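Local coordinates for takeout-like protein 1 (Epiphyas postvittana, PDB 3E8T) that probably carries hydrophobic ligands in insects, holding a ubiquinone-8 molecule in the interior of its elongated fold, at residues A[94-99]-A[109-114]; A[158-163]-A[173-178]. All blocks are in the same frame, centred on the assembly; numbering follows the deposited sequence. Where two conformers were deposited one is given.

Contact 1. Residues A[94-99]-A[109-114]; sequences KGHYTA and TGDGQM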
loop_
_atom_site.group_PDB
_atom_site.type_symbol
_atom_site.label_atom_id
_atom_site.label_comp_id
_atom_site.label_asym_id
_atom_site.label_seq_id
_atom_site.Cartn_x
_atom_site.Cartn_y
_atom_site.Cartn_z
ATOM N N LYS A 94 -10.620 -5.342 -0.859
ATOM C CA LYS A 94 -11.974 -5.667 -1.242
ATOM C C LYS A 94 -12.416 -4.849 -2.420
ATOM O O LYS A 94 -11.849 -3.805 -2.705
ATOM C CB LYS A 94 -12.949 -5.441 -0.065
ATOM C CG LYS A 94 -12.704 -6.325 1.158
ATOM C CD LYS A 94 -13.736 -6.006 2.289
ATOM C CE LYS A 94 -13.641 -6.974 3.425
ATOM N NZ LYS A 94 -14.316 -6.518 4.698
ATOM N N GLY A 95 -13.449 -5.300 -3.100
ATOM C CA GLY A 95 -14.053 -4.499 -4.139
ATOM C C GLY A 95 -14.811 -5.336 -5.137
ATOM O O GLY A 95 -14.946 -6.544 -4.968
ATOM N N HIS A 96 -15.350 -4.674 -6.151
ATOM C CA HIS A 96 -16.071 -5.335 -7.223
ATOM C C HIS A 96 -15.097 -5.674 -8.325
ATOM O O HIS A 96 -14.500 -4.760 -8.928
ATOM C CB HIS A 96 -17.155 -4.368 -7.737
ATOM C CG HIS A 96 -17.855 -4.825 -8.957
ATOM N ND1 HIS A 96 -18.459 -3.940 -9.827
ATOM C CD2 HIS A 96 -17.976 -6.042 -9.507
ATOM C CE1 HIS A 96 -18.985 -4.625 -10.834
ATOM N NE2 HIS A 96 -18.727 -5.912 -10.647
ATOM N N TYR A 97 -14.867 -6.969 -8.541
ATOM C CA TYR A 97 -13.866 -7.404 -9.516
ATOM C C TYR A 97 -14.513 -8.012 -10.745
ATOM O O TYR A 97 -15.646 -8.473 -10.721
ATOM C CB TYR A 97 -12.901 -8.492 -8.897
ATOM C CG TYR A 97 -13.474 -9.883 -8.924
ATOM C CD1 TYR A 97 -13.138 -10.750 -9.930
ATOM C CD2 TYR A 97 -14.418 -10.294 -8.021
ATOM C CE1 TYR A 97 -13.757 -11.946 -10.057
ATOM C CE2 TYR A 97 -15.052 -11.498 -8.173
ATOM C CZ TYR A 97 -14.718 -12.311 -9.204
ATOM O OH TYR A 97 -15.352 -13.510 -9.387
ATOM N N THR A 98 -13.707 -8.000 -11.809
ATOM C CA THR A 98 -13.975 -8.865 -12.946
ATOM C C THR A 98 -12.698 -9.597 -13.284
ATOM O O THR A 98 -11.595 -9.077 -13.061
ATOM C CB THR A 98 -14.552 -8.180 -14.194
ATOM O OG1 THR A 98 -13.542 -7.397 -14.819
ATOM C CG2 THR A 98 -15.782 -7.349 -13.879
ATOM N N ALA A 99 -12.841 -10.809 -13.801
ATOM C CA ALA A 99 -11.709 -11.598 -14.219
ATOM C C ALA A 99 -12.056 -12.310 -15.524
ATOM O O ALA A 99 -13.168 -12.830 -15.709
ATOM C CB ALA A 99 -11.347 -12.606 -13.132
ATOM N N THR A 109 -13.297 -16.992 -15.350
ATOM C CA THR A 109 -14.201 -15.872 -15.588
ATOM C C THR A 109 -14.881 -15.575 -14.253
ATOM O O THR A 109 -15.148 -16.466 -13.462
ATOM C CB THR A 109 -15.294 -16.110 -16.637
ATOM O OG1 THR A 109 -16.125 -17.212 -16.226
ATOM C CG2 THR A 109 -14.731 -16.265 -18.058
ATOM N N GLY A 110 -15.148 -14.295 -14.021
ATOM C CA GLY A 110 -15.919 -13.924 -12.846
ATOM C C GLY A 110 -16.284 -12.469 -12.879
ATOM O O GLY A 110 -15.638 -11.674 -13.536
ATOM N N ASP A 111 -17.322 -12.116 -12.137
ATOM C CA ASP A 111 -17.787 -10.741 -11.996
ATOM C C ASP A 111 -18.568 -10.671 -10.704
ATOM O O ASP A 111 -19.676 -11.164 -10.615
ATOM C CB ASP A 111 -18.689 -10.380 -13.171
ATOM C CG ASP A 111 -19.106 -8.920 -13.177
ATOM O OD1 ASP A 111 -19.089 -8.282 -12.125
ATOM O OD2 ASP A 111 -19.452 -8.386 -14.264
ATOM N N GLY A 112 -17.923 -10.130 -9.689
ATOM C CA GLY A 112 -18.475 -10.216 -8.369
ATOM C C GLY A 112 -17.713 -9.422 -7.350
ATOM O O GLY A 112 -17.116 -8.410 -7.695
ATOM N N GLN A 113 -17.745 -9.886 -6.115
ATOM C CA GLN A 113 -17.043 -9.217 -5.056
ATOM C C GLN A 113 -15.822 -10.005 -4.650
ATOM O O GLN A 113 -15.804 -11.234 -4.674
ATOM C CB GLN A 113 -17.951 -9.025 -3.840
ATOM C CG GLN A 113 -19.125 -8.113 -4.110
ATOM C CD GLN A 113 -18.772 -6.732 -4.557
ATOM O OE1 GLN A 113 -18.009 -6.034 -3.888
ATOM N NE2 GLN A 113 -19.341 -6.308 -5.682
ATOM N N MET A 114 -14.777 -9.277 -4.252
ATOM C CA MET A 114 -13.525 -9.856 -3.793
ATOM C C MET A 114 -13.256 -9.516 -2.335
ATOM O O MET A 114 -13.519 -8.382 -1.919
ATOM C CB MET A 114 -12.361 -9.264 -4.633
ATOM C CG MET A 114 -10.995 -9.780 -4.193
ATOM S SD MET A 114 -9.709 -9.214 -5.318
ATOM C CE MET A 114 -9.381 -7.585 -4.640
HETATM O O HOH W 1 -15.935 -6.785 -1.828
#

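Contact 2. Residues A[158-163]-A[173-178]; sequences FGLTNL and TMLTFL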
loop_
_atom_site.group_PDB
_atom_site.type_symbol
_atom_site.label_atom_id
_atom_site.label_comp_id
_atom_site.label_asym_id
_atom_site.label_seq_id
_atom_site.Cartn_x
_atom_site.Cartn_y
_atom_site.Cartn_z
ATOM N N PHE A 158 -7.971 -15.974 -0.858
ATOM C CA PHE A 158 -8.741 -15.368 -1.924
ATOM C C PHE A 158 -10.187 -15.736 -1.788
ATOM O O PHE A 158 -10.540 -16.907 -1.858
ATOM C CB PHE A 158 -8.198 -15.835 -3.305
ATOM C CG PHE A 158 -6.769 -15.458 -3.546
ATOM C CD1 PHE A 158 -6.449 -14.411 -4.389
ATOM C CD2 PHE A 158 -5.730 -16.214 -2.991
ATOM C CE1 PHE A 158 -5.161 -14.049 -4.569
ATOM C CE2 PHE A 158 -4.449 -15.860 -3.199
ATOM C CZ PHE A 158 -4.164 -14.774 -3.956
ATOM N N GLY A 159 -11.023 -14.732 -1.698
ATOM C CA GLY A 159 -12.488 -14.896 -1.717
ATOM C C GLY A 159 -12.995 -14.125 -2.920
ATOM O O GLY A 159 -12.756 -12.927 -3.035
ATOM N N LEU A 160 -13.614 -14.821 -3.853
ATOM C CA LEU A 160 -14.167 -14.207 -5.067
ATOM C C LEU A 160 -15.555 -14.778 -5.279
ATOM O O LEU A 160 -15.689 -15.984 -5.309
ATOM C CB LEU A 160 -13.306 -14.507 -6.307
ATOM C CG LEU A 160 -11.875 -14.007 -6.289
ATOM C CD1 LEU A 160 -11.015 -14.740 -7.362
ATOM C CD2 LEU A 160 -11.792 -12.540 -6.490
ATOM N N THR A 161 -16.544 -13.910 -5.427
ATOM C CA THR A 161 -17.901 -14.367 -5.687
ATOM C C THR A 161 -18.247 -14.315 -7.158
ATOM O O THR A 161 -17.643 -13.622 -7.957
ATOM C CB THR A 161 -18.953 -13.566 -4.890
ATOM O OG1 THR A 161 -19.152 -12.301 -5.486
ATOM C CG2 THR A 161 -18.532 -13.426 -3.424
ATOM N N ASN A 162 -19.212 -15.138 -7.520
ATOM C CA ASN A 162 -19.681 -15.280 -8.894
ATOM C C ASN A 162 -18.551 -15.522 -9.871
ATOM O O ASN A 162 -18.557 -15.010 -11.001
ATOM C CB ASN A 162 -20.486 -14.082 -9.308
ATOM C CG ASN A 162 -21.272 -14.307 -10.599
ATOM O OD1 ASN A 162 -21.819 -15.395 -10.797
ATOM N ND2 ASN A 162 -21.349 -13.293 -11.433
ATOM N N LEU A 163 -17.638 -16.422 -9.497
ATOM C CA LEU A 163 -16.805 -17.058 -10.511
ATOM C C LEU A 163 -17.674 -18.005 -11.323
ATOM O O LEU A 163 -18.587 -18.649 -10.808
ATOM C CB LEU A 163 -15.692 -17.888 -9.845
ATOM C CG LEU A 163 -14.592 -17.099 -9.108
ATOM C CD1 LEU A 163 -13.807 -18.044 -8.245
ATOM C CD2 LEU A 163 -13.694 -16.373 -10.124
ATOM N N THR A 173 -13.070 -25.246 -7.053
ATOM C CA THR A 173 -11.774 -25.675 -7.593
ATOM C C THR A 173 -10.817 -24.478 -7.758
ATOM O O THR A 173 -9.646 -24.538 -7.374
ATOM C CB THR A 173 -11.960 -26.426 -8.905
ATOM O OG1 THR A 173 -12.756 -27.593 -8.638
ATOM C CG2 THR A 173 -10.599 -26.807 -9.488
ATOM N N MET A 174 -11.310 -23.350 -8.247
ATOM C CA MET A 174 -10.494 -22.156 -8.438
ATOM C C MET A 174 -10.059 -21.534 -7.131
ATOM O O MET A 174 -8.909 -21.174 -6.947
ATOM C CB MET A 174 -11.228 -21.146 -9.257
ATOM C CG MET A 174 -10.541 -19.813 -9.410
ATOM S SD MET A 174 -8.909 -19.924 -10.244
ATOM C CE MET A 174 -9.471 -20.292 -11.914
ATOM N N LEU A 175 -10.975 -21.459 -6.175
ATOM C CA LEU A 175 -10.591 -20.844 -4.914
ATOM C C LEU A 175 -9.559 -21.677 -4.208
ATOM O O LEU A 175 -8.626 -21.133 -3.610
ATOM C CB LEU A 175 -11.831 -20.568 -4.081
ATOM C CG LEU A 175 -12.784 -19.499 -4.665
ATOM C CD1 LEU A 175 -14.069 -19.434 -3.838
ATOM C CD2 LEU A 175 -12.113 -18.143 -4.786
ATOM N N THR A 176 -9.698 -22.993 -4.271
ATOM C CA THR A 176 -8.699 -23.892 -3.728
ATOM C C THR A 176 -7.335 -23.670 -4.427
ATOM O O THR A 176 -6.292 -23.621 -3.785
ATOM C CB THR A 176 -9.146 -25.332 -3.881
ATOM O OG1 THR A 176 -10.386 -25.539 -3.159
ATOM C CG2 THR A 176 -8.060 -26.298 -3.436
ATOM N N PHE A 177 -7.360 -23.603 -5.731
ATOM C CA PHE A 177 -6.167 -23.362 -6.546
ATOM C C PHE A 177 -5.486 -22.059 -6.150
ATOM O O PHE A 177 -4.262 -22.033 -6.023
ATOM C CB PHE A 177 -6.600 -23.371 -8.012
ATOM C CG PHE A 177 -5.513 -23.090 -9.007
ATOM C CD1 PHE A 177 -4.706 -24.103 -9.441
ATOM C CD2 PHE A 177 -5.350 -21.860 -9.573
ATOM C CE1 PHE A 177 -3.783 -23.865 -10.392
ATOM C CE2 PHE A 177 -4.437 -21.638 -10.512
ATOM C CZ PHE A 177 -3.642 -22.628 -10.922
ATOM N N LEU A 178 -6.240 -20.988 -6.014
ATOM C CA LEU A 178 -5.640 -19.743 -5.651
ATOM C C LEU A 178 -4.966 -19.783 -4.291
ATOM O O LEU A 178 -3.832 -19.302 -4.107
ATOM C CB LEU A 178 -6.651 -18.615 -5.729
ATOM C CG LEU A 178 -7.164 -18.324 -7.118
ATOM C CD1 LEU A 178 -8.354 -17.316 -7.057
ATOM C CD2 LEU A 178 -6.048 -17.819 -8.028
HETATM O O HOH W 2 -10.002 -19.483 -1.442
#

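Contact 1. Residues A[94-99]-A[109-114]
Strand 82-100 pairs antiparallel here with the chain coming back through 109-114, in the curled sheet of the takeout fold, where the returning chain turns a corner at Gly112. Backbone bonds run both ways at Gly95-Met114, Tyr97-Gly112 and Ala99-Gly110; Met114 N meets Gly95 O at 2.8 Å, nearly along the C=O axis, whereas the return bond from Gly95 N is weak. A water lies 2.9 Å from Met114 O. Tyr97 CG takes the crowded position between backbone N and carbonyl carbon (chi1 82°), which lays the ring along the glycine-rich partner: CE2 lies 3.5 Å from Gly112 N, and OH 3.5 Å from Gly110 CA. That hydroxyl is hydrogen-bonded to Thr161 O. On the other face, His96 and Asp111 both hold CG anti to the backbone N. His96 NE2 donates in its ring plane to the syn lone pair of Asp111 OD1 (2.8 Å, 162° at the hydrogen), with ring and carboxylate nearly coplanar. Thr98 CG2 lies 3.7 Å from Asp111 CG. Such a carboxylate partner would probably raise the pKa of the imidazole, while the bare glycine backbone gives the tyrosine ring its place.

Contact 2. Residues A[158-163]-A[173-178]
Apolar packing carries most of this contact, in which helix 168-180 lies against the end of strand 155-160 and the loop that follows, the short axes running at 155° and 8.4 Å apart. Leu175 reaches across with its CD2 branch, CG being anti to the carbonyl carbon (chi1 -67°). That methyl sits 3.5 Å from Phe158 O, over the strand backbone, and 3.9 Å from Leu163 CD1. The same Leu163 methyl also meets Met174 CG at 3.9 Å, so one branch of the loop leucine touches two successive helix residues. One turn on, Leu178 works in two directions: its CB lies against the Phe158 ring, 3.8 Å from CD2, while its CD1 touches Leu160 CD1 at 3.7 Å, the two side chains crossing at about a right angle. The polar part is a single water bridge: the water donates to Phe158 O at 2.7 Å and to Leu175 O at 3.1 Å, joining strand and helix backbones. Beyond the pair, Phe158 and Leu178 pack on Val185 of helix 182-211. Phe158, Leu160 and Leu178 also touch the bound ubiquinone-8, so the hydrocarbon surface that seats the helix continues into the pocket wall, a chemistry suited to a lipid-like ligand.

Overall arrangement
Contacts 1 and 2 follow one another along the chain and meet in space, their centres about 10 Å apart on the same side of the chain's centre. Strands 113-133 and 155-160 are neighbours in the sheet, and where the second gives way to loop two bonds tie the contacts: Tyr97 OH to Thr161 O at 2.7 Å, and Asn162 ND2 to Asp111 O at 2.8 Å. Leu163 CD2 also packs 3.4 Å from Tyr97 OH, so Leu163 faces the helix with one methyl and the tyrosine with the other. Both contacts border the ubiquinone-8: the side chains of Ala99 and Leu160 each lie about 4 Å from it.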